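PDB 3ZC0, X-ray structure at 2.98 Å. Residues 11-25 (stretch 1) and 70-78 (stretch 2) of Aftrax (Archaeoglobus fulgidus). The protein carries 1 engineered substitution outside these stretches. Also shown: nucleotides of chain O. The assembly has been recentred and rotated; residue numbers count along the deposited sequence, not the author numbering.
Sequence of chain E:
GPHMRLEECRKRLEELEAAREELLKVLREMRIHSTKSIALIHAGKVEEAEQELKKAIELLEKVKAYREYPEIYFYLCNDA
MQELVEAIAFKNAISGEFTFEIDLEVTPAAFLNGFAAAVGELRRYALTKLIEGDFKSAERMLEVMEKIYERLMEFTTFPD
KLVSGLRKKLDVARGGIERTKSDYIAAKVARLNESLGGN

Stretch 1, residues 11-25: KRLEELEAAREELLK
Stretch 2 (70-78) PEIYFYLCN

Two helices of one chain run nearly parallel. Stretch 1 is helical throughout, with i to i+4 hydrogen bonds such as Arg 20 N to Leu 16 O (2.9 Å); in stretch 2, Ile 72 (phi/psi -125/-17) is the N-cap of a helix that continues through Asn 78. The axes approach to 10.6 Å and cross at -20°. Register follows a shared four-residue step: Arg 20 CA lies 7.3 Å from Ile 72 CA, and Leu 24 CA 7.8 Å from Leu 76 CA.

Charge pairing sits at the N-terminal end. Arg 12 (t, p, t) presents its guanidinium edge to the Glu 71 carboxylate (chi1 m) in a two-pronged salt bridge, NE to OE2 at 3.0 Å and NH2 to OE1 at 2.8 Å.

Apolar packing follows. Ile 72 (p, t) brings CD1 to 3.6 Å from Arg 20 CA, close against the backbone. Leu 76 (m, t) meets two leucines: its CD1 is 3.9 Å from Leu 23 CD1, its CD2 4.0 Å from Leu 24 CD2 (m, t). Leu 23 CD1 also reaches Cys 77 SG at 4.2 Å.

Arg 20 (t, t, t) serves both layers: CG packs 4.2 Å from Leu 76 CD1, while the charged end binds RNA phosphates, NH1 to U10 OP1 at 2.9 Å and NH2 to G9 OP1 at 3.1 Å.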

# COMPACT_ATOMS: atom_id res chain seq x y z
N LYS E 11 -4.13 36.61 -10.48
CA LYS E 11 -3.71 36.65 -11.88
C LYS E 11 -2.84 35.45 -12.28
O LYS E 11 -3.17 34.67 -13.18
CB LYS E 11 -3.01 37.98 -12.19
N ARG E 12 -1.72 35.29 -11.58
CA ARG E 12 -0.80 34.20 -11.85
C ARG E 12 -1.51 32.86 -11.74
O ARG E 12 -1.31 31.99 -12.57
CB ARG E 12 0.38 34.21 -10.87
CG ARG E 12 1.39 33.12 -11.13
CD ARG E 12 1.89 33.18 -12.56
NE ARG E 12 3.07 32.36 -12.75
CZ ARG E 12 3.80 32.37 -13.86
NH1 ARG E 12 3.45 33.17 -14.86
NH2 ARG E 12 4.87 31.60 -13.97
N LEU E 13 -2.32 32.72 -10.69
CA LEU E 13 -3.08 31.50 -10.46
C LEU E 13 -3.98 31.16 -11.67
O LEU E 13 -4.01 30.01 -12.12
CB LEU E 13 -3.89 31.63 -9.17
CG LEU E 13 -3.61 30.66 -8.02
CD1 LEU E 13 -2.30 29.94 -8.18
CD2 LEU E 13 -3.61 31.44 -6.74
N GLU E 14 -4.68 32.16 -12.21
CA GLU E 14 -5.56 31.93 -13.36
C GLU E 14 -4.76 31.48 -14.58
O GLU E 14 -5.11 30.50 -15.27
CB GLU E 14 -6.38 33.17 -13.66
CG GLU E 14 -7.54 33.33 -12.70
CD GLU E 14 -8.26 34.64 -12.86
OE1 GLU E 14 -7.78 35.50 -13.63
OE2 GLU E 14 -9.31 34.81 -12.20
N GLU E 15 -3.69 32.21 -14.81
CA GLU E 15 -2.74 31.85 -15.85
C GLU E 15 -2.27 30.38 -15.72
O GLU E 15 -2.25 29.63 -16.70
CB GLU E 15 -1.57 32.82 -15.78
CG GLU E 15 -0.90 33.13 -17.09
CD GLU E 15 -0.09 34.40 -16.99
OE1 GLU E 15 -0.09 35.01 -15.89
OE2 GLU E 15 0.52 34.79 -18.01
N LEU E 16 -1.90 29.98 -14.50
CA LEU E 16 -1.38 28.64 -14.29
C LEU E 16 -2.47 27.62 -14.50
O LEU E 16 -2.21 26.56 -15.03
CB LEU E 16 -0.75 28.49 -12.90
CG LEU E 16 0.52 29.31 -12.70
CD1 LEU E 16 1.15 29.02 -11.35
CD2 LEU E 16 1.49 29.03 -13.82
N GLU E 17 -3.70 27.95 -14.09
CA GLU E 17 -4.81 27.03 -14.28
C GLU E 17 -4.92 26.69 -15.75
O GLU E 17 -4.76 25.52 -16.14
CB GLU E 17 -6.12 27.64 -13.79
CG GLU E 17 -7.25 26.63 -13.58
CD GLU E 17 -8.52 27.28 -13.03
OE1 GLU E 17 -8.61 28.54 -13.05
OE2 GLU E 17 -9.42 26.55 -12.58
N ALA E 18 -5.12 27.73 -16.55
CA ALA E 18 -5.26 27.58 -18.01
C ALA E 18 -4.09 26.85 -18.72
O ALA E 18 -4.31 25.85 -19.46
CB ALA E 18 -5.47 28.93 -18.63
N ALA E 19 -2.88 27.36 -18.50
CA ALA E 19 -1.67 26.71 -18.98
C ALA E 19 -1.65 25.24 -18.62
O ALA E 19 -1.52 24.39 -19.50
CB ALA E 19 -0.43 27.40 -18.42
N ARG E 20 -1.79 24.93 -17.33
CA ARG E 20 -1.81 23.55 -16.84
C ARG E 20 -2.78 22.65 -17.64
O ARG E 20 -2.39 21.58 -18.10
CB ARG E 20 -2.16 23.51 -15.36
CG ARG E 20 -2.14 22.14 -14.73
CD ARG E 20 -1.89 22.27 -13.24
NE ARG E 20 -1.98 21.01 -12.52
CZ ARG E 20 -3.13 20.47 -12.14
NH1 ARG E 20 -4.27 21.10 -12.46
NH2 ARG E 20 -3.15 19.32 -11.47
N GLU E 21 -4.02 23.09 -17.82
CA GLU E 21 -4.97 22.29 -18.60
C GLU E 21 -4.45 21.99 -20.00
O GLU E 21 -4.50 20.83 -20.47
CB GLU E 21 -6.34 22.96 -18.68
CG GLU E 21 -7.09 23.03 -17.35
CD GLU E 21 -7.58 21.67 -16.86
OE1 GLU E 21 -7.72 20.73 -17.67
OE2 GLU E 21 -7.83 21.56 -15.64
N GLU E 22 -3.94 23.03 -20.65
CA GLU E 22 -3.42 22.84 -22.01
C GLU E 22 -2.22 21.90 -22.06
O GLU E 22 -2.20 20.94 -22.84
CB GLU E 22 -3.08 24.17 -22.67
CG GLU E 22 -4.09 24.60 -23.74
CD GLU E 22 -4.59 23.44 -24.60
OE1 GLU E 22 -3.78 22.85 -25.38
OE2 GLU E 22 -5.80 23.11 -24.49
N LEU E 23 -1.23 22.18 -21.21
CA LEU E 23 -0.03 21.37 -21.05
C LEU E 23 -0.39 19.90 -20.83
O LEU E 23 0.22 19.02 -21.42
CB LEU E 23 0.81 21.90 -19.89
CG LEU E 23 2.33 21.76 -19.95
CD1 LEU E 23 2.89 21.21 -18.64
CD2 LEU E 23 2.76 20.89 -21.11
N LEU E 24 -1.40 19.65 -20.01
CA LEU E 24 -1.87 18.28 -19.79
C LEU E 24 -2.34 17.67 -21.10
O LEU E 24 -1.96 16.54 -21.43
CB LEU E 24 -3.00 18.23 -18.77
CG LEU E 24 -2.61 18.52 -17.34
CD1 LEU E 24 -3.85 18.62 -16.46
CD2 LEU E 24 -1.67 17.45 -16.88
N LYS E 25 -3.16 18.42 -21.85
CA LYS E 25 -3.72 17.86 -23.08
C LYS E 25 -2.64 17.50 -24.11
O LYS E 25 -2.64 16.41 -24.75
CB LYS E 25 -4.78 18.79 -23.70
CG LYS E 25 -6.11 18.83 -22.93
CD LYS E 25 -7.24 19.49 -23.75
CE LYS E 25 -8.35 20.07 -22.87
NZ LYS E 25 -8.00 21.41 -22.27
N PRO E 70 7.64 27.50 -14.69
CA PRO E 70 8.47 26.48 -14.03
C PRO E 70 7.84 26.00 -12.72
O PRO E 70 8.28 24.98 -12.19
CB PRO E 70 9.78 27.22 -13.76
CG PRO E 70 9.69 28.50 -14.51
CD PRO E 70 8.25 28.83 -14.56
N GLU E 71 6.83 26.70 -12.21
CA GLU E 71 6.05 26.20 -11.09
C GLU E 71 5.39 24.86 -11.42
O GLU E 71 5.16 24.06 -10.52
CB GLU E 71 4.96 27.19 -10.66
CG GLU E 71 5.43 28.54 -10.19
CD GLU E 71 5.17 29.62 -11.21
OE1 GLU E 71 5.55 29.41 -12.39
OE2 GLU E 71 4.59 30.66 -10.84
N ILE E 72 5.05 24.63 -12.69
CA ILE E 72 4.41 23.38 -13.09
C ILE E 72 5.08 22.58 -14.19
O ILE E 72 4.78 21.40 -14.37
CB ILE E 72 2.94 23.58 -13.53
CG1 ILE E 72 2.88 24.26 -14.89
CG2 ILE E 72 2.16 24.34 -12.50
CD1 ILE E 72 1.48 24.29 -15.45
N TYR E 73 5.98 23.20 -14.95
CA TYR E 73 6.56 22.55 -16.13
C TYR E 73 7.32 21.23 -15.84
O TYR E 73 7.02 20.18 -16.43
CB TYR E 73 7.45 23.53 -16.91
CG TYR E 73 8.06 22.97 -18.19
CD1 TYR E 73 7.33 22.93 -19.38
CD2 TYR E 73 9.37 22.50 -18.20
CE1 TYR E 73 7.90 22.44 -20.54
CE2 TYR E 73 9.94 22.01 -19.35
CZ TYR E 73 9.21 21.98 -20.53
OH TYR E 73 9.80 21.47 -21.68
N PHE E 74 8.29 21.29 -14.94
CA PHE E 74 9.09 20.11 -14.64
C PHE E 74 8.33 19.01 -13.89
O PHE E 74 8.54 17.82 -14.14
CB PHE E 74 10.37 20.54 -13.93
CG PHE E 74 11.13 21.54 -14.71
CD1 PHE E 74 12.05 21.14 -15.65
CD2 PHE E 74 10.88 22.89 -14.58
CE1 PHE E 74 12.74 22.06 -16.41
CE2 PHE E 74 11.56 23.81 -15.33
CZ PHE E 74 12.50 23.40 -16.25
N TYR E 75 7.42 19.41 -13.00
CA TYR E 75 6.58 18.48 -12.27
C TYR E 75 5.77 17.60 -13.21
O TYR E 75 5.55 16.43 -12.93
CB TYR E 75 5.64 19.24 -11.36
CG TYR E 75 4.75 18.39 -10.49
CD1 TYR E 75 5.22 17.82 -9.31
CD2 TYR E 75 3.41 18.17 -10.84
CE1 TYR E 75 4.39 17.05 -8.48
CE2 TYR E 75 2.56 17.40 -10.03
CZ TYR E 75 3.06 16.84 -8.85
OH TYR E 75 2.23 16.09 -8.05
N LEU E 76 5.33 18.18 -14.34
CA LEU E 76 4.41 17.52 -15.25
C LEU E 76 5.05 16.82 -16.46
O LEU E 76 4.60 15.74 -16.88
CB LEU E 76 3.38 18.52 -15.73
CG LEU E 76 2.34 18.94 -14.69
CD1 LEU E 76 1.52 20.11 -15.20
CD2 LEU E 76 1.42 17.77 -14.36
N CYS E 77 6.09 17.43 -17.02
CA CYS E 77 6.61 16.98 -18.31
C CYS E 77 7.35 15.65 -18.27
O CYS E 77 7.63 15.05 -19.33
CB CYS E 77 7.50 18.04 -18.95
SG CYS E 77 6.55 19.40 -19.68
N ASN E 78 7.65 15.20 -17.05
CA ASN E 78 8.51 14.04 -16.86
C ASN E 78 8.12 12.78 -17.64
O ASN E 78 8.88 12.34 -18.51
CB ASN E 78 8.68 13.71 -15.39
CG ASN E 78 10.12 13.39 -15.05
OD1 ASN E 78 11.04 13.94 -15.65
ND2 ASN E 78 10.31 12.47 -14.10
P G O 9 -0.67 16.37 -11.22
OP1 G O 9 -0.46 17.82 -11.47
OP2 G O 9 -0.40 15.81 -9.87
O5' G O 9 -2.17 16.02 -11.60
C5' G O 9 -2.61 16.04 -12.96
C4' G O 9 -3.96 15.41 -13.07
O4' G O 9 -3.85 13.97 -12.96
C3' G O 9 -4.91 15.79 -11.96
O3' G O 9 -5.51 17.04 -12.23
C2' G O 9 -5.89 14.63 -11.91
O2' G O 9 -6.92 14.78 -12.87
C1' G O 9 -5.00 13.45 -12.32
N9 G O 9 -4.57 12.62 -11.17
C8 G O 9 -3.35 12.64 -10.51
N7 G O 9 -3.27 11.77 -9.54
C5 G O 9 -4.51 11.13 -9.56
C6 G O 9 -5.04 10.09 -8.76
O6 G O 9 -4.49 9.50 -7.83
N1 G O 9 -6.34 9.74 -9.13
C2 G O 9 -7.06 10.32 -10.15
N2 G O 9 -8.30 9.85 -10.36
N3 G O 9 -6.58 11.29 -10.91
C4 G O 9 -5.32 11.64 -10.57
P C O 8 3.63 12.65 -9.30
OP1 C O 8 4.30 13.94 -9.05
OP2 C O 8 2.96 11.92 -8.20
O5' C O 8 2.52 12.90 -10.41
C5' C O 8 2.78 13.73 -11.53
C4' C O 8 1.70 13.61 -12.57
O4' C O 8 1.47 12.21 -12.89
C3' C O 8 0.32 14.12 -12.17
O3' C O 8 0.20 15.53 -12.28
C2' C O 8 -0.60 13.36 -13.10
O2' C O 8 -0.64 13.97 -14.38
C1' C O 8 0.11 12.01 -13.22
N1 C O 8 -0.46 11.01 -12.30
C2 C O 8 -1.68 10.42 -12.64
O2 C O 8 -2.24 10.75 -13.70
N3 C O 8 -2.22 9.51 -11.79
C4 C O 8 -1.58 9.19 -10.65
N4 C O 8 -2.13 8.29 -9.83
C5 C O 8 -0.33 9.79 -10.29
C6 C O 8 0.19 10.68 -11.14
P U O 10 -6.10 17.91 -11.03
OP1 U O 10 -6.35 19.29 -11.54
OP2 U O 10 -5.21 17.70 -9.85
O5' U O 10 -7.51 17.21 -10.76
C5' U O 10 -7.98 17.03 -9.44
C4' U O 10 -9.12 16.06 -9.38
O4' U O 10 -8.65 14.72 -9.69
C3' U O 10 -9.74 15.94 -8.00
O3' U O 10 -10.70 16.94 -7.77
C2' U O 10 -10.31 14.53 -8.00
O2' U O 10 -11.54 14.48 -8.68
C1' U O 10 -9.25 13.78 -8.82
N1 U O 10 -8.19 13.21 -7.96
C2 U O 10 -8.49 12.13 -7.15
O2 U O 10 -9.59 11.60 -7.11
N3 U O 10 -7.44 11.68 -6.39
C4 U O 10 -6.16 12.19 -6.35
O4 U O 10 -5.32 11.67 -5.61
C5 U O 10 -5.93 13.31 -7.21
C6 U O 10 -6.93 13.76 -7.96